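Local atomic coordinates of Tv2483 (Treponema vincentii, PDB entry 6DET), a protein that binds L-arginine with high selectivity and probably delivers it, as a solute-binding lipoprotein, to an ABC transporter. Residues 175-183 with 196-207. Numbering follows the deposited sequence.
Sequences IDQLYEALD and YSLDTLDKNPQY
Segment 175-183, most of a helix, faces the winding segment 196-207 with their backbones well apart, CA of Ile-175 lying 9.9 Å from CA of Tyr-196 and CA of Leu-182 lying 9.3 Å from CA of Tyr-207, and long side chains bridge the gap. At one end Ile-175 lays its CD1 methyl over a face of the Tyr-196 ring, a CH-pi contact 3.7 Å from the centroid. Tyr-196 also touches the bound arginine, so this methyl probably helps to hold a pocket residue in place. The segments belong to one lobe of a family 3 solute-binding protein, where they are joined through strand 189-193; Ile-190 and Val-192 of that strand pack against Tyr-179. Midway, CG anti to the carbonyl carbon (chi1 -76°) sends the Tyr-179 ring across the gap toward Thr-200 and Leu-201. Its OH meets Leu-201 CD2, and a water in the ring plane, its O 2.6 Å from Tyr-179 OH, donates to Ser-197 OG, itself hydrogen-bonded to Asp-193 O. CD1 and CE1 of Tyr-179 lie over one face of Tyr-207, an oblique pair with planes at 55°, while CG of Gln-206 covers the opposite face. Leu-182 CD2 approaches Tyr-207 CD1 at 3.7 Å. Tyr-207 OH donates to the syn lone pair of Asp-183 OD1 at 2.6 Å, carboxylate and ring nearly coplanar.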
ATOM      1  N   ILE A 175     -10.605   4.844  -1.008  1.00 37.83           N
ATOM      2  CA  ILE A 175     -10.852   4.296   0.321  1.00 43.89           C
ATOM      3  C   ILE A 175     -12.062   4.978   0.947  1.00 46.87           C
ATOM      4  O   ILE A 175     -12.870   4.337   1.637  1.00 43.29           O
ATOM      5  CB  ILE A 175      -9.593   4.444   1.192  1.00 39.96           C
ATOM      6  CG1 ILE A 175      -8.435   3.605   0.617  1.00 38.46           C
ATOM      7  CG2 ILE A 175      -9.890   4.050   2.640  1.00 39.32           C
ATOM      8  CD1 ILE A 175      -7.073   3.976   1.213  1.00 38.13           C
ATOM      9  N   ASP A 176     -12.220   6.286   0.712  1.00 41.54           N
ATOM     10  CA  ASP A 176     -13.378   6.980   1.277  1.00 47.75           C
ATOM     11  C   ASP A 176     -14.684   6.385   0.768  1.00 44.69           C
ATOM     12  O   ASP A 176     -15.674   6.336   1.509  1.00 50.32           O
ATOM     13  CB  ASP A 176     -13.316   8.474   0.953  1.00 58.12           C
ATOM     14  CG  ASP A 176     -12.484   9.265   1.957  1.00 60.30           C
ATOM     15  OD1 ASP A 176     -12.136   8.720   3.026  1.00 59.12           O
ATOM     16  OD2 ASP A 176     -12.201  10.452   1.682  1.00 64.82           O
ATOM     17  N   GLN A 177     -14.704   5.911  -0.483  1.00 49.27           N
ATOM     18  CA  GLN A 177     -15.923   5.321  -1.033  1.00 51.20           C
ATOM     19  C   GLN A 177     -16.315   4.053  -0.287  1.00 43.88           C
ATOM     20  O   GLN A 177     -17.512   3.773  -0.121  1.00 45.33           O
ATOM     21  CB  GLN A 177     -15.739   5.035  -2.522  1.00 48.12           C
ATOM     22  CG  GLN A 177     -15.969   6.292  -3.365  1.00 56.30           C
ATOM     23  CD  GLN A 177     -15.535   6.132  -4.794  1.00 56.76           C
ATOM     24  OE1 GLN A 177     -15.256   5.028  -5.252  1.00 59.73           O
ATOM     25  NE2 GLN A 177     -15.485   7.246  -5.521  1.00 55.64           N
ATOM     26  N   LEU A 178     -15.328   3.259   0.142  1.00 41.09           N
ATOM     27  CA  LEU A 178     -15.644   2.083   0.949  1.00 41.42           C
ATOM     28  C   LEU A 178     -16.442   2.474   2.184  1.00 38.61           C
ATOM     29  O   LEU A 178     -17.476   1.870   2.495  1.00 41.63           O
ATOM     30  CB  LEU A 178     -14.358   1.356   1.366  1.00 40.55           C
ATOM     31  CG  LEU A 178     -13.353   1.028   0.260  1.00 36.15           C
ATOM     32  CD1 LEU A 178     -12.135   0.388   0.890  1.00 33.63           C
ATOM     33  CD2 LEU A 178     -13.960   0.110  -0.799  1.00 41.01           C
ATOM     34  N   TYR A 179     -15.961   3.466   2.934  1.00 38.92           N
ATOM     35  CA  TYR A 179     -16.654   3.822   4.171  1.00 43.30           C
ATOM     36  C   TYR A 179     -18.005   4.447   3.885  1.00 51.19           C
ATOM     37  O   TYR A 179     -18.946   4.279   4.675  1.00 54.02           O
ATOM     38  CB  TYR A 179     -15.781   4.762   5.010  1.00 45.14           C
ATOM     39  CG  TYR A 179     -14.661   4.029   5.704  1.00 42.83           C
ATOM     40  CD1 TYR A 179     -14.893   3.371   6.902  1.00 46.50           C
ATOM     41  CD2 TYR A 179     -13.374   3.994   5.162  1.00 39.93           C
ATOM     42  CE1 TYR A 179     -13.904   2.695   7.539  1.00 42.85           C
ATOM     43  CE2 TYR A 179     -12.348   3.294   5.806  1.00 41.84           C
ATOM     44  CZ  TYR A 179     -12.635   2.649   7.000  1.00 48.05           C
ATOM     45  OH  TYR A 179     -11.676   1.944   7.681  1.00 43.10           O
ATOM     46  N   GLU A 180     -18.126   5.151   2.760  1.00 45.41           N
ATOM     47  CA  GLU A 180     -19.418   5.720   2.381  1.00 53.99           C
ATOM     48  C   GLU A 180     -20.434   4.624   2.100  1.00 49.52           C
ATOM     49  O   GLU A 180     -21.603   4.739   2.487  1.00 50.84           O
ATOM     50  CB  GLU A 180     -19.271   6.608   1.150  1.00 77.60           C
ATOM     51  CG  GLU A 180     -18.536   7.902   1.395  1.00101.94           C
ATOM     52  CD  GLU A 180     -18.115   8.579   0.104  1.00 93.40           C
ATOM     53  OE1 GLU A 180     -18.601   8.173  -0.976  1.00 86.19           O
ATOM     54  OE2 GLU A 180     -17.293   9.514   0.173  1.00 83.28           O
ATOM     55  N   ALA A 181     -20.017   3.567   1.401  1.00 51.71           N
ATOM     56  CA  ALA A 181     -20.926   2.456   1.143  1.00 53.88           C
ATOM     57  C   ALA A 181     -21.270   1.738   2.441  1.00 54.80           C
ATOM     58  O   ALA A 181     -22.408   1.293   2.631  1.00 50.15           O
ATOM     59  CB  ALA A 181     -20.300   1.493   0.136  1.00 46.70           C
ATOM     60  N   LEU A 182     -20.301   1.645   3.357  1.00 55.37           N
ATOM     61  CA  LEU A 182     -20.554   1.023   4.651  1.00 49.21           C
ATOM     62  C   LEU A 182     -21.543   1.847   5.465  1.00 57.49           C
ATOM     63  O   LEU A 182     -22.450   1.291   6.100  1.00 55.74           O
ATOM     64  CB  LEU A 182     -19.238   0.834   5.420  1.00 44.50           C
ATOM     65  CG  LEU A 182     -19.309  -0.075   6.647  1.00 52.75           C
ATOM     66  CD1 LEU A 182     -19.757  -1.475   6.258  1.00 51.95           C
ATOM     67  CD2 LEU A 182     -17.985  -0.127   7.379  1.00 55.80           C
ATOM     68  N   ASP A 183     -21.385   3.172   5.461  1.00 55.27           N
ATOM     69  CA  ASP A 183     -22.387   4.037   6.079  1.00 59.30           C
ATOM     70  C   ASP A 183     -23.710   3.969   5.327  1.00 60.05           C
ATOM     71  O   ASP A 183     -24.783   4.068   5.938  1.00 63.63           O
ATOM     72  CB  ASP A 183     -21.871   5.483   6.124  1.00 55.40           C
ATOM     73  CG  ASP A 183     -20.542   5.621   6.866  1.00 60.11           C
ATOM     74  OD1 ASP A 183     -20.165   4.710   7.637  1.00 58.44           O
ATOM     75  OD2 ASP A 183     -19.864   6.654   6.675  1.00 61.25           O
ATOM     76  N   TYR A 196      -2.824   1.361   6.819  1.00 31.94           N
ATOM     77  CA  TYR A 196      -3.338   2.716   6.624  1.00 33.80           C
ATOM     78  C   TYR A 196      -4.559   2.988   7.475  1.00 32.22           C
ATOM     79  O   TYR A 196      -5.022   4.135   7.502  1.00 35.47           O
ATOM     80  CB  TYR A 196      -3.616   3.024   5.122  1.00 30.90           C
ATOM     81  CG  TYR A 196      -4.736   2.262   4.419  1.00 28.44           C
ATOM     82  CD1 TYR A 196      -4.464   1.421   3.334  1.00 27.22           C
ATOM     83  CD2 TYR A 196      -6.070   2.458   4.783  1.00 31.14           C
ATOM     84  CE1 TYR A 196      -5.478   0.759   2.678  1.00 31.75           C
ATOM     85  CE2 TYR A 196      -7.091   1.794   4.146  1.00 34.51           C
ATOM     86  CZ  TYR A 196      -6.814   0.960   3.094  1.00 30.43           C
ATOM     87  OH  TYR A 196      -7.847   0.318   2.448  1.00 32.07           O
ATOM     88  N   SER A 197      -5.028   1.983   8.223  1.00 30.03           N
ATOM     89  CA  SER A 197      -6.200   2.069   9.101  1.00 32.72           C
ATOM     90  C   SER A 197      -5.850   2.295  10.573  1.00 41.90           C
ATOM     91  O   SER A 197      -6.759   2.465  11.398  1.00 42.59           O
ATOM     92  CB  SER A 197      -7.001   0.781   8.978  1.00 33.20           C
ATOM     93  OG  SER A 197      -7.453   0.633   7.663  1.00 33.56           O
ATOM     94  N   LEU A 198      -4.562   2.337  10.928  1.00 42.75           N
ATOM     95  CA  LEU A 198      -4.204   2.353  12.346  1.00 46.56           C
ATOM     96  C   LEU A 198      -4.786   3.563  13.074  1.00 53.23           C
ATOM     97  O   LEU A 198      -5.261   3.435  14.208  1.00 62.04           O
ATOM     98  CB  LEU A 198      -2.689   2.298  12.502  1.00 53.46           C
ATOM     99  CG  LEU A 198      -2.130   0.938  12.091  1.00 46.20           C
ATOM    100  CD1 LEU A 198      -0.623   0.992  12.016  1.00 46.22           C
ATOM    101  CD2 LEU A 198      -2.592  -0.163  13.041  1.00 46.36           C
ATOM    102  N   ASP A 199      -4.767   4.745  12.454  1.00 47.85           N
ATOM    103  CA  ASP A 199      -5.434   5.889  13.077  1.00 50.43           C
ATOM    104  C   ASP A 199      -6.946   5.825  12.905  1.00 52.21           C
ATOM    105  O   ASP A 199      -7.691   6.107  13.851  1.00 53.54           O
ATOM    106  CB  ASP A 199      -4.918   7.207  12.498  1.00 56.54           C
ATOM    107  CG  ASP A 199      -3.427   7.412  12.719  1.00 56.45           C
ATOM    108  OD1 ASP A 199      -2.886   6.848  13.698  1.00 56.79           O
ATOM    109  OD2 ASP A 199      -2.808   8.155  11.918  1.00 49.18           O
ATOM    110  N   THR A 200      -7.422   5.496  11.698  1.00 53.94           N
ATOM    111  CA  THR A 200      -8.855   5.565  11.406  1.00 56.50           C
ATOM    112  C   THR A 200      -9.669   4.763  12.415  1.00 55.58           C
ATOM    113  O   THR A 200     -10.649   5.256  12.982  1.00 62.26           O
ATOM    114  CB  THR A 200      -9.121   5.049   9.982  1.00 73.20           C
ATOM    115  OG1 THR A 200      -8.432   5.870   9.026  1.00 73.35           O
ATOM    116  CG2 THR A 200     -10.619   5.038   9.658  1.00 89.53           C
ATOM    117  N   LEU A 201      -9.289   3.516  12.637  1.00 54.86           N
ATOM    118  CA  LEU A 201     -10.067   2.612  13.460  1.00 71.11           C
ATOM    119  C   LEU A 201      -9.659   2.663  14.927  1.00115.13           C
ATOM    120  O   LEU A 201     -10.351   2.086  15.773  1.00138.75           O
ATOM    121  CB  LEU A 201      -9.940   1.198  12.889  1.00 54.60           C
ATOM    122  CG  LEU A 201     -10.379   1.098  11.408  1.00 46.99           C
ATOM    123  CD1 LEU A 201     -10.015  -0.250  10.820  1.00 60.45           C
ATOM    124  CD2 LEU A 201     -11.897   1.365  11.227  1.00 44.67           C
ATOM    125  N   ASP A 202      -8.559   3.346  15.243  1.00128.22           N
ATOM    126  CA  ASP A 202      -8.301   3.742  16.620  1.00137.44           C
ATOM    127  C   ASP A 202      -9.310   4.785  17.090  1.00125.55           C
ATOM    128  O   ASP A 202      -9.635   4.844  18.282  1.00118.24           O
ATOM    129  CB  ASP A 202      -6.876   4.286  16.739  1.00155.05           C
ATOM    130  CG  ASP A 202      -6.409   4.405  18.172  1.00172.55           C
ATOM    131  OD1 ASP A 202      -5.800   3.440  18.677  1.00190.14           O
ATOM    132  OD2 ASP A 202      -6.639   5.465  18.788  1.00179.08           O
ATOM    133  N   LYS A 203      -9.842   5.589  16.163  1.00130.09           N
ATOM    134  CA  LYS A 203     -10.586   6.793  16.498  1.00148.95           C
ATOM    135  C   LYS A 203     -12.047   6.792  16.052  1.00161.14           C
ATOM    136  O   LYS A 203     -12.804   7.647  16.521  1.00168.72           O
ATOM    137  CB  LYS A 203      -9.889   8.024  15.885  1.00146.00           C
ATOM    138  CG  LYS A 203      -8.513   8.351  16.490  1.00147.63           C
ATOM    139  CD  LYS A 203      -7.836   9.538  15.792  1.00155.48           C
ATOM    140  CE  LYS A 203      -6.470   9.855  16.400  1.00154.61           C
ATOM    141  NZ  LYS A 203      -5.810  11.046  15.783  1.00150.69           N
ATOM    142  N   ASN A 204     -12.469   5.869  15.179  1.00160.16           N
ATOM    143  CA  ASN A 204     -13.821   5.888  14.618  1.00173.48           C
ATOM    144  C   ASN A 204     -14.641   4.683  15.073  1.00170.55           C
ATOM    145  O   ASN A 204     -15.256   4.008  14.238  1.00185.89           O
ATOM    146  CB  ASN A 204     -13.761   5.908  13.084  1.00177.25           C
ATOM    147  CG  ASN A 204     -13.918   7.295  12.505  1.00170.11           C
ATOM    148  OD1 ASN A 204     -15.024   7.824  12.425  1.00175.19           O
ATOM    149  ND2 ASN A 204     -12.812   7.880  12.064  1.00165.85           N
ATOM    150  N   PRO A 205     -14.730   4.402  16.376  1.00142.73           N
ATOM    151  CA  PRO A 205     -15.271   3.105  16.811  1.00116.10           C
ATOM    152  C   PRO A 205     -16.745   2.875  16.515  1.00 96.65           C
ATOM    153  O   PRO A 205     -17.355   1.981  17.109  1.00 78.90           O
ATOM    154  CB  PRO A 205     -15.050   3.145  18.319  1.00107.50           C
ATOM    155  CG  PRO A 205     -15.345   4.520  18.615  1.00118.51           C
ATOM    156  CD  PRO A 205     -14.586   5.293  17.536  1.00131.28           C
ATOM    157  N   GLN A 206     -17.340   3.686  15.644  1.00 84.03           N
ATOM    158  CA  GLN A 206     -18.610   3.330  15.025  1.00 69.48           C
ATOM    159  C   GLN A 206     -18.415   2.109  14.133  1.00 70.29           C
ATOM    160  O   GLN A 206     -19.369   1.603  13.536  1.00 58.57           O
ATOM    161  CB  GLN A 206     -19.155   4.506  14.206  1.00 72.38           C
ATOM    162  CG  GLN A 206     -18.211   5.018  13.131  1.00 86.39           C
ATOM    163  CD  GLN A 206     -18.829   6.099  12.271  1.00109.72           C
ATOM    164  OE1 GLN A 206     -19.944   5.951  11.770  1.00143.86           O
ATOM    165  NE2 GLN A 206     -18.108   7.198  12.099  1.00 96.19           N
ATOM    166  N   TYR A 207     -17.176   1.642  14.019  1.00 81.90           N
ATOM    167  CA  TYR A 207     -16.823   0.553  13.129  1.00 72.05           C
ATOM    168  C   TYR A 207     -16.281  -0.613  13.940  1.00 75.08           C
ATOM    169  O   TYR A 207     -15.664  -0.428  14.993  1.00 88.52           O
ATOM    170  CB  TYR A 207     -15.782   1.009  12.092  1.00 56.53           C
ATOM    171  CG  TYR A 207     -16.292   2.092  11.166  1.00 48.41           C
ATOM    172  CD1 TYR A 207     -17.459   1.916  10.442  1.00 55.25           C
ATOM    173  CD2 TYR A 207     -15.619   3.296  11.030  1.00 53.67           C
ATOM    174  CE1 TYR A 207     -17.938   2.907   9.591  1.00 47.72           C
ATOM    175  CE2 TYR A 207     -16.088   4.297  10.172  1.00 49.15           C
ATOM    176  CZ  TYR A 207     -17.255   4.091   9.467  1.00 47.41           C
ATOM    177  OH  TYR A 207     -17.741   5.062   8.625  1.00 51.53           O
TER
HETATM  178  O   HOH W   1      -9.331   2.313   6.552  1.00 38.86           O